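Local coordinates for protein ethyl acetate hydrolase (Pseudomonas veronii, PDB 5EFZ) that hydrolyses ethyl acetate to ethanol and acetate, a step in the bacterial breakdown of short-chain methyl ketones such as 2-butanone, at residues F119-D127 against T268-G276; F201-V212 against A259-L267. One frame throughout, in Å; residues are numbered along the deposited sequence.

Both contacts hold helix 263-274, which lies in the largely helical part of the chain between sheet strands 170-174 and 296-300 of this alpha/beta hydrolase. Contact 2 fixes the N-terminal end of the helix against the loop 201-212; contact 1 seats the rest of the helix against the loop leading into helix 124-139 and its first turn. Their centres are 18 Å apart, and contact 1 is the more central. Along the chain the order is 119-127, 201-212, 259-267, 268-276, so contact 2 is nested inside contact 1. One helix thus ties the body of the fold to an outlying loop, and a bound 1,2-ethanediol touches both contacts.

Contact 1 (F119-D127 against T268-G276); sequences FANVRIGDD and TMAWKWQRG. With EDO (1,2-ethanediol), chain L.
K272 reaches past V122 and I124, at the start of helix 124-139, to the carboxylate of D127, and its chain can be followed atom by atom. CB sits 3.3 Å from V122 O, and CG lies 3.5 Å from I124 N. CD then passes I124 CD1 at 3.8 Å, the two side chains crossing at about a right angle. A bend at chi3 (-52°) turns CE alongside V122 CG1 and delivers NZ to D127 OD2 in a salt bridge, modelled so short that its exact length is doubtful. NZ also donates to I99 O and Q98 OE1, while D127 OD1 accepts from I99 N.

The preceding residue, W271, is packed on both faces. N121 lies over one face, its amide plane only 7° from the ring plane, with N121 CB 3.5 Å from the centroid of the six-membered ring of W271. R275 CD lies over the opposite face, and W271 NE1 sits over the centre of the R275 guanidinium. R123 approaches from the rim, R123 CG 3.7 Å from W271 CZ3, and its guanidinium, salt-bridged through NE to E37, stands steeply to the indole. Substituting alanine for W271 would probably leave the N121 amide and the R275 guanidinium without the ring between them, although R275 NH1 could keep its bonds to the backbone O at that position and to Q274 OE1.

Water joins the two backbones: one molecule links V122 N to T268 O, and another takes the N-H of I124 and donates to K272 O. A third connects R123 NH1 with R275 O. The chemistry therefore combines an ion pair among buried residues, probably stabilised by its further bonds to Q98 and I99, with an indole sandwiched between an amide and a guanidinium at the more exposed side, and waters serving polar backbone atoms.

Contact 2 (F201-V212 against A259-L267); sequences FQAGLYRSSSAV and APMDPNNLL. With EDO (1,2-ethanediol), chain L.
The N-cap of helix 263-274 is the site of this contact, where Y206 of the loop 201-212 meets D262 and the first helical turn. D262 caps in the usual way, its OD2 accepting from N265 N. Y206 OH supplements the cap: it accepts from N264 N at 2.9 Å with an N-H...O angle of 164°, and donates to D262 OD1, which it meets from above the carboxylate plane at 2.5 Å. P263, which has no N-H to satisfy, instead sets CG over one face of the Y206 ring, 4.1 Å from its centroid, and the same P263 CG packs 3.8 Å from V212 CB. The Y206 side chain takes the crowded position between its own N and carbonyl carbon (chi1 47°), which aims the ring at the helix start.

F201 CZ touches L267 CD1 at 3.4 Å, while I195 and T196 of helix 182-196 also pack on F201. The side-chain amide of N264 completes the join: N264 ND2 donates to G204 O at 3.0 Å, nearly straight, in the carbonyl plane and on a lone pair.

Contact 1 (F119-D127 against T268-G276)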
ATOM      1  N   PHE A 119      12.660 -24.145  12.809  1.00 23.60           N
ATOM      2  CA  PHE A 119      12.981 -24.296  11.373  1.00 22.61           C
ATOM      3  C   PHE A 119      13.988 -23.242  10.928  1.00 23.93           C
ATOM      4  O   PHE A 119      13.983 -22.110  11.417  1.00 22.33           O
ATOM      5  CB  PHE A 119      11.730 -24.213  10.499  1.00 20.37           C
ATOM      6  CG  PHE A 119      11.914 -24.847   9.118  1.00 20.89           C
ATOM      7  CD1 PHE A 119      12.060 -26.231   8.995  1.00 21.40           C
ATOM      8  CD2 PHE A 119      11.956 -24.056   7.965  1.00 19.46           C
ATOM      9  CE1 PHE A 119      12.234 -26.852   7.740  1.00 21.23           C
ATOM     10  CE2 PHE A 119      12.113 -24.660   6.674  1.00 20.13           C
ATOM     11  CZ  PHE A 119      12.260 -26.059   6.568  1.00 20.94           C
ATOM     12  N   ALA A 120      14.875 -23.628  10.025  1.00 22.77           N
ATOM     13  CA  ALA A 120      15.999 -22.769   9.648  1.00 24.57           C
ATOM     14  C   ALA A 120      15.568 -21.605   8.762  1.00 23.44           C
ATOM     15  O   ALA A 120      14.497 -21.629   8.158  1.00 22.20           O
ATOM     16  CB  ALA A 120      17.082 -23.595   8.926  1.00 24.72           C
ATOM     17  N   ASN A 121      16.408 -20.574   8.705  1.00 22.45           N
ATOM     18  CA  ASN A 121      16.191 -19.483   7.769  1.00 21.49           C
ATOM     19  C   ASN A 121      16.626 -19.965   6.391  1.00 22.99           C
ATOM     20  O   ASN A 121      17.792 -20.267   6.193  1.00 26.65           O
ATOM     21  CB  ASN A 121      16.975 -18.242   8.204  1.00 22.41           C
ATOM     22  CG  ASN A 121      16.390 -17.605   9.442  1.00 24.83           C
ATOM     23  OD1 ASN A 121      15.175 -17.633   9.646  1.00 23.27           O
ATOM     24  ND2 ASN A 121      17.242 -17.024  10.266  1.00 26.32           N
ATOM     25  N   VAL A 122      15.668 -20.076   5.470  1.00 18.96           N
ATOM     26  CA  VAL A 122      15.939 -20.578   4.131  1.00 18.91           C
ATOM     27  C   VAL A 122      15.949 -19.407   3.130  1.00 19.40           C
ATOM     28  O   VAL A 122      15.111 -18.498   3.208  1.00 16.84           O
ATOM     29  CB  VAL A 122      14.892 -21.622   3.725  1.00 19.66           C
ATOM     30  CG1 VAL A 122      15.158 -22.165   2.317  1.00 17.62           C
ATOM     31  CG2 VAL A 122      14.881 -22.779   4.741  1.00 22.19           C
ATOM     32  N   ARG A 123      16.916 -19.416   2.220  1.00 18.17           N
ATOM     33  CA  ARG A 123      17.035 -18.363   1.219  1.00 18.21           C
ATOM     34  C   ARG A 123      16.582 -18.860  -0.165  1.00 17.84           C
ATOM     35  O   ARG A 123      16.528 -20.077  -0.417  1.00 17.45           O
ATOM     36  CB  ARG A 123      18.491 -17.839   1.133  1.00 19.18           C
ATOM     37  CG  ARG A 123      18.946 -16.987   2.346  1.00 18.49           C
ATOM     38  CD  ARG A 123      20.403 -16.510   2.163  1.00 20.59           C
ATOM     39  NE  ARG A 123      20.816 -15.624   3.269  1.00 23.92           N
ATOM     40  CZ  ARG A 123      20.626 -14.303   3.303  1.00 23.80           C
ATOM     41  NH1 ARG A 123      20.022 -13.676   2.305  1.00 23.08           N
ATOM     42  NH2 ARG A 123      21.055 -13.607   4.355  1.00 26.57           N
ATOM     43  N   ILE A 124      16.273 -17.911  -1.047  1.00 19.31           N
ATOM     44  CA  ILE A 124      15.936 -18.233  -2.440  1.00 16.74           C
ATOM     45  C   ILE A 124      17.007 -19.146  -3.047  1.00 18.16           C
ATOM     46  O   ILE A 124      16.682 -20.126  -3.737  1.00 18.21           O
ATOM     47  CB  ILE A 124      15.800 -16.958  -3.281  1.00 17.40           C
ATOM     48  CG1 ILE A 124      14.598 -16.111  -2.804  1.00 17.80           C
ATOM     49  CG2 ILE A 124      15.674 -17.297  -4.783  1.00 17.29           C
ATOM     50  CD1 ILE A 124      13.225 -16.723  -3.080  1.00 17.12           C
ATOM     51  N   GLY A 125      18.277 -18.857  -2.760  1.00 17.74           N
ATOM     52  CA  GLY A 125      19.358 -19.675  -3.308  1.00 19.93           C
ATOM     53  C   GLY A 125      19.312 -21.132  -2.845  1.00 20.28           C
ATOM     54  O   GLY A 125      19.746 -22.044  -3.573  1.00 20.46           O
ATOM     55  N   ASP A 126      18.805 -21.374  -1.630  1.00 18.45           N
ATOM     56  CA  ASP A 126      18.667 -22.750  -1.151  1.00 20.96           C
ATOM     57  C   ASP A 126      17.624 -23.505  -1.976  1.00 21.42           C
ATOM     58  O   ASP A 126      17.861 -24.637  -2.349  1.00 21.28           O
ATOM     59  CB  ASP A 126      18.290 -22.774   0.348  1.00 20.82           C
ATOM     60  CG  ASP A 126      19.355 -22.119   1.233  1.00 23.46           C
ATOM     61  OD1 ASP A 126      20.563 -22.402   1.038  1.00 22.91           O
ATOM     62  OD2 ASP A 126      18.982 -21.320   2.138  1.00 23.73           O
ATOM     63  N   ASP A 127      16.467 -22.892  -2.252  1.00 19.19           N
ATOM     64  CA  ASP A 127      15.493 -23.501  -3.165  1.00 20.16           C
ATOM     65  C   ASP A 127      16.084 -23.848  -4.532  1.00 18.03           C
ATOM     66  O   ASP A 127      15.872 -24.948  -5.075  1.00 17.83           O
ATOM     67  CB  ASP A 127      14.303 -22.568  -3.378  1.00 20.32           C
ATOM     68  CG  ASP A 127      13.335 -22.584  -2.191  1.00 25.69           C
ATOM     69  OD1 ASP A 127      12.695 -23.629  -1.964  1.00 25.10           O
ATOM     70  OD2 ASP A 127      13.195 -21.550  -1.503  1.00 30.56           O
ATOM     71  N   THR A 268       8.462 -18.381   7.354  1.00 18.56           N
ATOM     72  CA  THR A 268       9.618 -18.907   6.610  1.00 18.06           C
ATOM     73  C   THR A 268       9.657 -18.316   5.200  1.00 16.13           C
ATOM     74  O   THR A 268      10.708 -17.892   4.724  1.00 17.44           O
ATOM     75  CB  THR A 268       9.586 -20.460   6.521  1.00 15.87           C
ATOM     76  OG1 THR A 268       9.592 -20.994   7.851  1.00 20.00           O
ATOM     77  CG2 THR A 268      10.795 -21.024   5.791  1.00 17.45           C
ATOM     78  N   MET A 269       8.508 -18.308   4.533  1.00 14.23           N
ATOM     79  CA  MET A 269       8.466 -17.810   3.163  1.00 16.01           C
ATOM     80  C   MET A 269       8.648 -16.302   3.148  1.00 13.18           C
ATOM     81  O   MET A 269       9.316 -15.774   2.278  1.00 14.96           O
ATOM     82  CB  MET A 269       7.154 -18.243   2.487  1.00 13.83           C
ATOM     83  CG  MET A 269       7.149 -19.776   2.146  1.00 15.22           C
ATOM     84  SD  MET A 269       5.553 -20.283   1.430  1.00 17.77           S
ATOM     85  CE  MET A 269       4.508 -20.332   2.901  1.00 13.92           C
ATOM     86  N   ALA A 270       8.062 -15.606   4.126  1.00 14.49           N
ATOM     87  CA  ALA A 270       8.246 -14.170   4.241  1.00 13.96           C
ATOM     88  C   ALA A 270       9.724 -13.764   4.457  1.00 15.57           C
ATOM     89  O   ALA A 270      10.208 -12.802   3.832  1.00 15.68           O
ATOM     90  CB  ALA A 270       7.350 -13.606   5.405  1.00 12.79           C
ATOM     91  N   TRP A 271      10.432 -14.461   5.347  1.00 15.24           N
ATOM     92  CA  TRP A 271      11.850 -14.149   5.609  1.00 15.11           C
ATOM     93  C   TRP A 271      12.643 -14.312   4.312  1.00 17.00           C
ATOM     94  O   TRP A 271      13.539 -13.525   3.980  1.00 15.78           O
ATOM     95  CB  TRP A 271      12.425 -15.088   6.699  1.00 15.90           C
ATOM     96  CG  TRP A 271      13.829 -14.740   7.182  1.00 17.78           C
ATOM     97  CD1 TRP A 271      14.164 -14.012   8.312  1.00 23.82           C
ATOM     98  CD2 TRP A 271      15.062 -15.148   6.590  1.00 19.05           C
ATOM     99  NE1 TRP A 271      15.535 -13.938   8.430  1.00 22.80           N
ATOM    100  CE2 TRP A 271      16.106 -14.628   7.385  1.00 22.46           C
ATOM    101  CE3 TRP A 271      15.387 -15.911   5.455  1.00 19.01           C
ATOM    102  CZ2 TRP A 271      17.449 -14.823   7.074  1.00 24.15           C
ATOM    103  CZ3 TRP A 271      16.731 -16.100   5.135  1.00 20.86           C
ATOM    104  CH2 TRP A 271      17.743 -15.569   5.948  1.00 22.79           C
ATOM    105  N   LYS A 272      12.301 -15.369   3.593  1.00 15.66           N
ATOM    106  CA  LYS A 272      12.993 -15.722   2.360  1.00 17.64           C
ATOM    107  C   LYS A 272      12.750 -14.624   1.308  1.00 17.09           C
ATOM    108  O   LYS A 272      13.673 -14.145   0.642  1.00 17.50           O
ATOM    109  CB  LYS A 272      12.492 -17.072   1.849  1.00 14.86           C
ATOM    110  CG  LYS A 272      13.207 -17.566   0.590  1.00 15.79           C
ATOM    111  CD  LYS A 272      12.488 -18.794  -0.012  1.00 17.31           C
ATOM    112  CE  LYS A 272      12.233 -19.914   1.006  1.00 20.33           C
ATOM    113  NZ  LYS A 272      11.670 -21.086   0.219  1.00 19.07           N
ATOM    114  N   TRP A 273      11.474 -14.297   1.143  1.00 14.25           N
ATOM    115  CA  TRP A 273      11.030 -13.264   0.207  1.00 17.14           C
ATOM    116  C   TRP A 273      11.768 -11.948   0.474  1.00 16.13           C
ATOM    117  O   TRP A 273      12.264 -11.297  -0.456  1.00 15.66           O
ATOM    118  CB  TRP A 273       9.500 -13.117   0.353  1.00 16.83           C
ATOM    119  CG  TRP A 273       8.794 -11.927  -0.277  1.00 18.93           C
ATOM    120  CD1 TRP A 273       9.252 -11.053  -1.240  1.00 19.15           C
ATOM    121  CD2 TRP A 273       7.469 -11.494   0.066  1.00 17.29           C
ATOM    122  NE1 TRP A 273       8.264 -10.090  -1.503  1.00 18.65           N
ATOM    123  CE2 TRP A 273       7.169 -10.355  -0.715  1.00 19.47           C
ATOM    124  CE3 TRP A 273       6.516 -11.963   0.976  1.00 16.92           C
ATOM    125  CZ2 TRP A 273       5.936  -9.675  -0.612  1.00 18.74           C
ATOM    126  CZ3 TRP A 273       5.292 -11.281   1.083  1.00 20.10           C
ATOM    127  CH2 TRP A 273       5.021 -10.157   0.288  1.00 19.47           C
ATOM    128  N   GLN A 274      11.845 -11.547   1.742  1.00 17.25           N
ATOM    129  CA  GLN A 274      12.529 -10.296   2.093  1.00 15.06           C
ATOM    130  C   GLN A 274      13.965 -10.190   1.582  1.00 17.40           C
ATOM    131  O   GLN A 274      14.485  -9.094   1.367  1.00 17.89           O
ATOM    132  CB  GLN A 274      12.579 -10.144   3.620  1.00 16.68           C
ATOM    133  CG  GLN A 274      11.268  -9.699   4.232  1.00 17.30           C
ATOM    134  CD  GLN A 274      11.398  -9.477   5.729  1.00 20.50           C
ATOM    135  OE1 GLN A 274      11.935 -10.334   6.448  1.00 21.16           O
ATOM    136  NE2 GLN A 274      10.928  -8.313   6.215  1.00 17.00           N
ATOM    137  N   ARG A 275      14.618 -11.335   1.455  1.00 15.59           N
ATOM    138  CA  ARG A 275      16.071 -11.353   1.222  1.00 15.90           C
ATOM    139  C   ARG A 275      16.494 -11.832  -0.156  1.00 17.72           C
ATOM    140  O   ARG A 275      17.691 -11.966  -0.411  1.00 18.95           O
ATOM    141  CB  ARG A 275      16.727 -12.210   2.301  1.00 16.69           C
ATOM    142  CG  ARG A 275      16.850 -11.438   3.630  1.00 20.34           C
ATOM    143  CD  ARG A 275      16.925 -12.343   4.830  1.00 20.68           C
ATOM    144  NE  ARG A 275      16.863 -11.531   6.057  1.00 20.46           N
ATOM    145  CZ  ARG A 275      15.722 -11.128   6.619  1.00 21.90           C
ATOM    146  NH1 ARG A 275      14.547 -11.472   6.095  1.00 21.98           N
ATOM    147  NH2 ARG A 275      15.756 -10.365   7.700  1.00 24.83           N
ATOM    148  N   GLY A 276      15.526 -12.046  -1.049  1.00 16.48           N
ATOM    149  CA  GLY A 276      15.861 -12.433  -2.432  1.00 19.37           C
ATOM    150  C   GLY A 276      16.852 -11.420  -3.020  1.00 21.80           C
ATOM    151  O   GLY A 276      16.578 -10.227  -3.039  1.00 22.23           O
TER
HETATM  152  C1  EDO L 406       9.693 -21.033  11.480  1.00 42.28           C
HETATM  153  O1  EDO L 406       9.413 -19.772  10.820  1.00 41.83           O
HETATM  154  C2  EDO L 406      11.080 -21.120  12.141  1.00 40.29           C
HETATM  155  O2  EDO L 406      12.065 -20.170  11.686  1.00 37.24           O
HETATM  156  O   HOH W   1      12.055 -20.463   9.074  1.00 25.27           O
HETATM  157  O   HOH W   2      13.212 -18.609   5.584  1.00 22.23           O
HETATM  158  O   HOH W   3      18.743 -14.416  -0.156  1.00 23.60           O
HETATM  159  O   HOH W   4      16.136 -15.296   0.260  1.00 15.85           O

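Contact 2 (F201-V212 against A259-L267)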
ATOM      1  N   PHE A 201       0.090 -16.331  18.900  1.00 24.64           N
ATOM      2  CA  PHE A 201       1.226 -16.875  18.149  1.00 24.73           C
ATOM      3  C   PHE A 201       2.209 -17.621  19.083  1.00 26.39           C
ATOM      4  O   PHE A 201       2.827 -18.637  18.689  1.00 23.88           O
ATOM      5  CB  PHE A 201       1.930 -15.747  17.409  1.00 23.13           C
ATOM      6  CG  PHE A 201       3.154 -16.182  16.659  1.00 22.12           C
ATOM      7  CD1 PHE A 201       3.061 -17.067  15.593  1.00 22.46           C
ATOM      8  CD2 PHE A 201       4.398 -15.706  17.030  1.00 23.87           C
ATOM      9  CE1 PHE A 201       4.192 -17.479  14.911  1.00 23.12           C
ATOM     10  CE2 PHE A 201       5.540 -16.091  16.340  1.00 23.22           C
ATOM     11  CZ  PHE A 201       5.437 -16.989  15.281  1.00 21.29           C
ATOM     12  N   GLN A 202       2.339 -17.120  20.315  1.00 25.76           N
ATOM     13  CA  GLN A 202       3.173 -17.771  21.341  1.00 27.95           C
ATOM     14  C   GLN A 202       4.567 -18.159  20.843  1.00 28.10           C
ATOM     15  O   GLN A 202       5.063 -19.273  21.132  1.00 26.92           O
ATOM     16  CB  GLN A 202       2.471 -19.015  21.882  1.00 26.54           C
ATOM     17  CG  GLN A 202       1.172 -18.691  22.598  1.00 30.66           C
ATOM     18  CD  GLN A 202       0.646 -19.870  23.388  1.00 39.22           C
ATOM     19  OE1 GLN A 202       0.033 -20.782  22.835  1.00 41.44           O
ATOM     20  NE2 GLN A 202       0.904 -19.870  24.695  1.00 44.12           N
ATOM     21  N   ALA A 203       5.176 -17.242  20.098  1.00 26.79           N
ATOM     22  CA  ALA A 203       6.558 -17.352  19.670  1.00 27.55           C
ATOM     23  C   ALA A 203       6.751 -18.570  18.786  1.00 28.68           C
ATOM     24  O   ALA A 203       7.851 -19.144  18.726  1.00 28.43           O
ATOM     25  CB  ALA A 203       7.488 -17.415  20.878  1.00 28.82           C
ATOM     26  N   GLY A 204       5.678 -18.972  18.105  1.00 25.54           N
ATOM     27  CA  GLY A 204       5.752 -20.081  17.169  1.00 23.81           C
ATOM     28  C   GLY A 204       5.284 -21.398  17.746  1.00 23.42           C
ATOM     29  O   GLY A 204       5.226 -22.423  17.031  1.00 22.82           O
ATOM     30  N   LEU A 205       4.908 -21.367  19.030  1.00 21.40           N
ATOM     31  CA  LEU A 205       4.470 -22.567  19.748  1.00 24.86           C
ATOM     32  C   LEU A 205       2.957 -22.664  19.895  1.00 27.11           C
ATOM     33  O   LEU A 205       2.470 -23.325  20.808  1.00 31.22           O
ATOM     34  CB  LEU A 205       5.100 -22.600  21.150  1.00 27.52           C
ATOM     35  CG  LEU A 205       6.624 -22.548  21.227  1.00 30.19           C
ATOM     36  CD1 LEU A 205       7.008 -22.298  22.666  1.00 30.35           C
ATOM     37  CD2 LEU A 205       7.207 -23.867  20.763  1.00 34.33           C
ATOM     38  N   TYR A 206       2.222 -21.995  19.011  1.00 25.68           N
ATOM     39  CA  TYR A 206       0.760 -21.982  19.054  1.00 27.76           C
ATOM     40  C   TYR A 206       0.178 -23.380  18.993  1.00 33.48           C
ATOM     41  O   TYR A 206       0.762 -24.277  18.367  1.00 33.57           O
ATOM     42  CB  TYR A 206       0.219 -21.137  17.900  1.00 24.50           C
ATOM     43  CG  TYR A 206       0.885 -21.457  16.570  1.00 22.52           C
ATOM     44  CD1 TYR A 206       0.414 -22.496  15.760  1.00 23.46           C
ATOM     45  CD2 TYR A 206       1.957 -20.720  16.125  1.00 21.66           C
ATOM     46  CE1 TYR A 206       1.019 -22.787  14.539  1.00 22.60           C
ATOM     47  CE2 TYR A 206       2.563 -20.996  14.907  1.00 21.63           C
ATOM     48  CZ  TYR A 206       2.098 -22.037  14.138  1.00 20.06           C
ATOM     49  OH  TYR A 206       2.687 -22.287  12.910  1.00 19.48           O
ATOM     50  N   ARG A 207      -0.979 -23.570  19.639  1.00 39.73           N
ATOM     51  CA  ARG A 207      -1.582 -24.894  19.713  1.00 45.82           C
ATOM     52  C   ARG A 207      -2.031 -25.332  18.327  1.00 45.08           C
ATOM     53  O   ARG A 207      -1.835 -26.477  17.945  1.00 48.83           O
ATOM     54  CB  ARG A 207      -2.757 -24.923  20.707  1.00 52.67           C
ATOM     55  CG  ARG A 207      -3.985 -24.111  20.313  1.00 54.15           C
ATOM     56  CD  ARG A 207      -5.225 -24.508  21.145  1.00 59.03           C
ATOM     57  NE  ARG A 207      -6.404 -23.818  20.630  1.00 60.54           N
ATOM     58  CZ  ARG A 207      -6.727 -22.571  20.958  1.00 61.70           C
ATOM     59  NH1 ARG A 207      -5.962 -21.898  21.807  1.00 61.87           N
ATOM     60  NH2 ARG A 207      -7.800 -21.995  20.435  1.00 61.81           N
ATOM     61  N   SER A 208      -2.600 -24.414  17.564  1.00 40.40           N
ATOM     62  CA  SER A 208      -3.026 -24.734  16.214  1.00 39.46           C
ATOM     63  C   SER A 208      -3.057 -23.471  15.386  1.00 36.02           C
ATOM     64  O   SER A 208      -3.046 -22.363  15.934  1.00 32.65           O
ATOM     65  CB  SER A 208      -4.402 -25.407  16.217  1.00 43.03           C
ATOM     66  OG  SER A 208      -5.437 -24.444  16.313  1.00 44.00           O
ATOM     67  N   SER A 209      -3.074 -23.645  14.057  0.54 34.96           N
ATOM     68  CA  SER A 209      -3.261 -22.558  13.088  0.54 33.34           C
ATOM     69  C   SER A 209      -4.388 -21.664  13.513  0.54 34.08           C
ATOM     70  O   SER A 209      -4.267 -20.439  13.557  0.54 33.36           O
ATOM     71  CB  SER A 209      -3.584 -23.107  11.673  0.54 32.55           C
ATOM     72  OG  SER A 209      -4.420 -22.202  10.920  0.54 30.39           O
ATOM     73  N   SER A 210      -5.505 -22.316  13.793  1.00 35.89           N
ATOM     74  CA  SER A 210      -6.760 -21.651  14.113  1.00 37.92           C
ATOM     75  C   SER A 210      -6.668 -20.685  15.310  1.00 34.87           C
ATOM     76  O   SER A 210      -7.395 -19.693  15.375  1.00 31.74           O
ATOM     77  CB  SER A 210      -7.823 -22.716  14.386  1.00 45.72           C
ATOM     78  OG  SER A 210      -9.046 -22.115  14.755  1.00 52.15           O
ATOM     79  N   ALA A 211      -5.767 -20.980  16.246  1.00 32.90           N
ATOM     80  CA  ALA A 211      -5.596 -20.159  17.444  1.00 30.67           C
ATOM     81  C   ALA A 211      -5.082 -18.778  17.075  1.00 28.41           C
ATOM     82  O   ALA A 211      -5.330 -17.804  17.787  1.00 25.25           O
ATOM     83  CB  ALA A 211      -4.651 -20.823  18.405  1.00 28.53           C
ATOM     84  N   VAL A 212      -4.368 -18.704  15.953  1.00 21.66           N
ATOM     85  CA  VAL A 212      -3.737 -17.473  15.499  1.00 20.11           C
ATOM     86  C   VAL A 212      -4.602 -16.779  14.431  1.00 19.64           C
ATOM     87  O   VAL A 212      -4.095 -16.042  13.600  1.00 20.41           O
ATOM     88  CB  VAL A 212      -2.299 -17.743  14.907  1.00 21.30           C
ATOM     89  CG1 VAL A 212      -1.480 -16.466  14.812  1.00 18.67           C
ATOM     90  CG2 VAL A 212      -1.544 -18.751  15.778  1.00 23.21           C
ATOM     91  N   ALA A 259      -6.855 -18.196   6.198  1.00 20.94           N
ATOM     92  CA  ALA A 259      -7.331 -18.811   7.456  1.00 22.63           C
ATOM     93  C   ALA A 259      -6.749 -20.202   7.794  1.00 23.67           C
ATOM     94  O   ALA A 259      -6.460 -20.470   8.956  1.00 23.69           O
ATOM     95  CB  ALA A 259      -8.884 -18.910   7.455  1.00 22.23           C
ATOM     96  N   PRO A 260      -6.636 -21.110   6.811  1.00 21.99           N
ATOM     97  CA  PRO A 260      -6.196 -22.449   7.242  1.00 22.01           C
ATOM     98  C   PRO A 260      -4.682 -22.646   7.225  1.00 22.36           C
ATOM     99  O   PRO A 260      -4.230 -23.792   7.430  1.00 23.29           O
ATOM    100  CB  PRO A 260      -6.847 -23.368   6.203  1.00 25.39           C
ATOM    101  CG  PRO A 260      -6.760 -22.533   4.934  1.00 25.66           C
ATOM    102  CD  PRO A 260      -7.025 -21.101   5.379  1.00 24.12           C
ATOM    103  N   MET A 261      -3.919 -21.579   6.972  1.00 22.28           N
ATOM    104  CA  MET A 261      -2.482 -21.719   6.706  1.00 21.99           C
ATOM    105  C   MET A 261      -1.675 -21.682   7.996  1.00 20.89           C
ATOM    106  O   MET A 261      -2.168 -21.249   9.029  1.00 17.58           O
ATOM    107  CB  MET A 261      -1.997 -20.636   5.747  1.00 20.63           C
ATOM    108  CG  MET A 261      -2.685 -20.737   4.359  1.00 20.31           C
ATOM    109  SD  MET A 261      -1.882 -19.648   3.190  1.00 21.15           S
ATOM    110  CE  MET A 261      -2.773 -20.060   1.674  1.00 17.25           C
ATOM    111  N   ASP A 262      -0.438 -22.167   7.930  1.00 19.11           N
ATOM    112  CA  ASP A 262       0.372 -22.283   9.137  1.00 18.22           C
ATOM    113  C   ASP A 262       1.243 -21.038   9.337  1.00 16.47           C
ATOM    114  O   ASP A 262       2.034 -20.705   8.471  1.00 19.93           O
ATOM    115  CB  ASP A 262       1.272 -23.508   9.055  1.00 18.64           C
ATOM    116  CG  ASP A 262       2.118 -23.669  10.306  1.00 23.04           C
ATOM    117  OD1 ASP A 262       1.509 -23.908  11.385  1.00 22.30           O
ATOM    118  OD2 ASP A 262       3.371 -23.574  10.197  1.00 22.58           O
ATOM    119  N   PRO A 263       1.110 -20.361  10.482  1.00 18.51           N
ATOM    120  CA  PRO A 263       1.889 -19.134  10.710  1.00 17.04           C
ATOM    121  C   PRO A 263       3.409 -19.349  10.576  1.00 17.73           C
ATOM    122  O   PRO A 263       4.058 -18.519   9.928  1.00 16.17           O
ATOM    123  CB  PRO A 263       1.514 -18.746  12.157  1.00 18.51           C
ATOM    124  CG  PRO A 263       0.119 -19.270  12.346  1.00 20.85           C
ATOM    125  CD  PRO A 263       0.057 -20.560  11.503  1.00 20.50           C
ATOM    126  N   ASN A 264       3.960 -20.434  11.130  1.00 18.43           N
ATOM    127  CA  ASN A 264       5.410 -20.639  11.009  1.00 19.42           C
ATOM    128  C   ASN A 264       5.823 -20.785   9.539  1.00 19.24           C
ATOM    129  O   ASN A 264       6.833 -20.208   9.113  1.00 17.82           O
ATOM    130  CB  ASN A 264       5.880 -21.852  11.800  1.00 17.62           C
ATOM    131  CG  ASN A 264       5.877 -21.588  13.305  1.00 21.24           C
ATOM    132  OD1 ASN A 264       6.089 -20.451  13.749  1.00 23.23           O
ATOM    133  ND2 ASN A 264       5.587 -22.614  14.075  1.00 21.13           N
ATOM    134  N   ASN A 265       5.065 -21.543   8.753  1.00 18.06           N
ATOM    135  CA  ASN A 265       5.395 -21.623   7.305  1.00 17.66           C
ATOM    136  C   ASN A 265       5.332 -20.265   6.571  1.00 17.50           C
ATOM    137  O   ASN A 265       6.190 -19.933   5.719  1.00 16.45           O
ATOM    138  CB  ASN A 265       4.466 -22.612   6.591  1.00 17.16           C
ATOM    139  CG  ASN A 265       4.689 -24.044   7.012  1.00 19.33           C
ATOM    140  OD1 ASN A 265       5.703 -24.396   7.659  1.00 18.69           O
ATOM    141  ND2 ASN A 265       3.712 -24.901   6.679  1.00 19.78           N
ATOM    142  N   LEU A 266       4.319 -19.461   6.859  1.00 16.94           N
ATOM    143  CA  LEU A 266       4.238 -18.146   6.235  1.00 17.22           C
ATOM    144  C   LEU A 266       5.472 -17.289   6.599  1.00 18.70           C
ATOM    145  O   LEU A 266       6.009 -16.564   5.743  1.00 18.51           O
ATOM    146  CB  LEU A 266       2.939 -17.416   6.656  1.00 17.66           C
ATOM    147  CG  LEU A 266       1.653 -18.087   6.162  1.00 19.48           C
ATOM    148  CD1 LEU A 266       0.423 -17.319   6.674  1.00 19.39           C
ATOM    149  CD2 LEU A 266       1.635 -18.121   4.628  1.00 19.59           C
ATOM    150  N   LEU A 267       5.914 -17.368   7.847  1.00 15.78           N
ATOM    151  CA  LEU A 267       7.080 -16.578   8.284  1.00 16.07           C
ATOM    152  C   LEU A 267       8.360 -17.073   7.586  1.00 18.15           C
ATOM    153  O   LEU A 267       9.241 -16.272   7.239  1.00 18.26           O
ATOM    154  CB  LEU A 267       7.247 -16.649   9.814  1.00 17.05           C
ATOM    155  CG  LEU A 267       6.102 -16.028  10.643  1.00 21.56           C
ATOM    156  CD1 LEU A 267       6.475 -16.075  12.136  1.00 24.18           C
ATOM    157  CD2 LEU A 267       5.797 -14.611  10.229  1.00 22.87           C
TER
HETATM  158  C1  EDO L 406       9.693 -21.033  11.480  1.00 42.28           C
HETATM  159  O1  EDO L 406       9.413 -19.772  10.820  1.00 41.83           O
HETATM  160  C2  EDO L 406      11.080 -21.120  12.141  1.00 40.29           C
HETATM  161  O2  EDO L 406      12.065 -20.170  11.686  1.00 37.24           O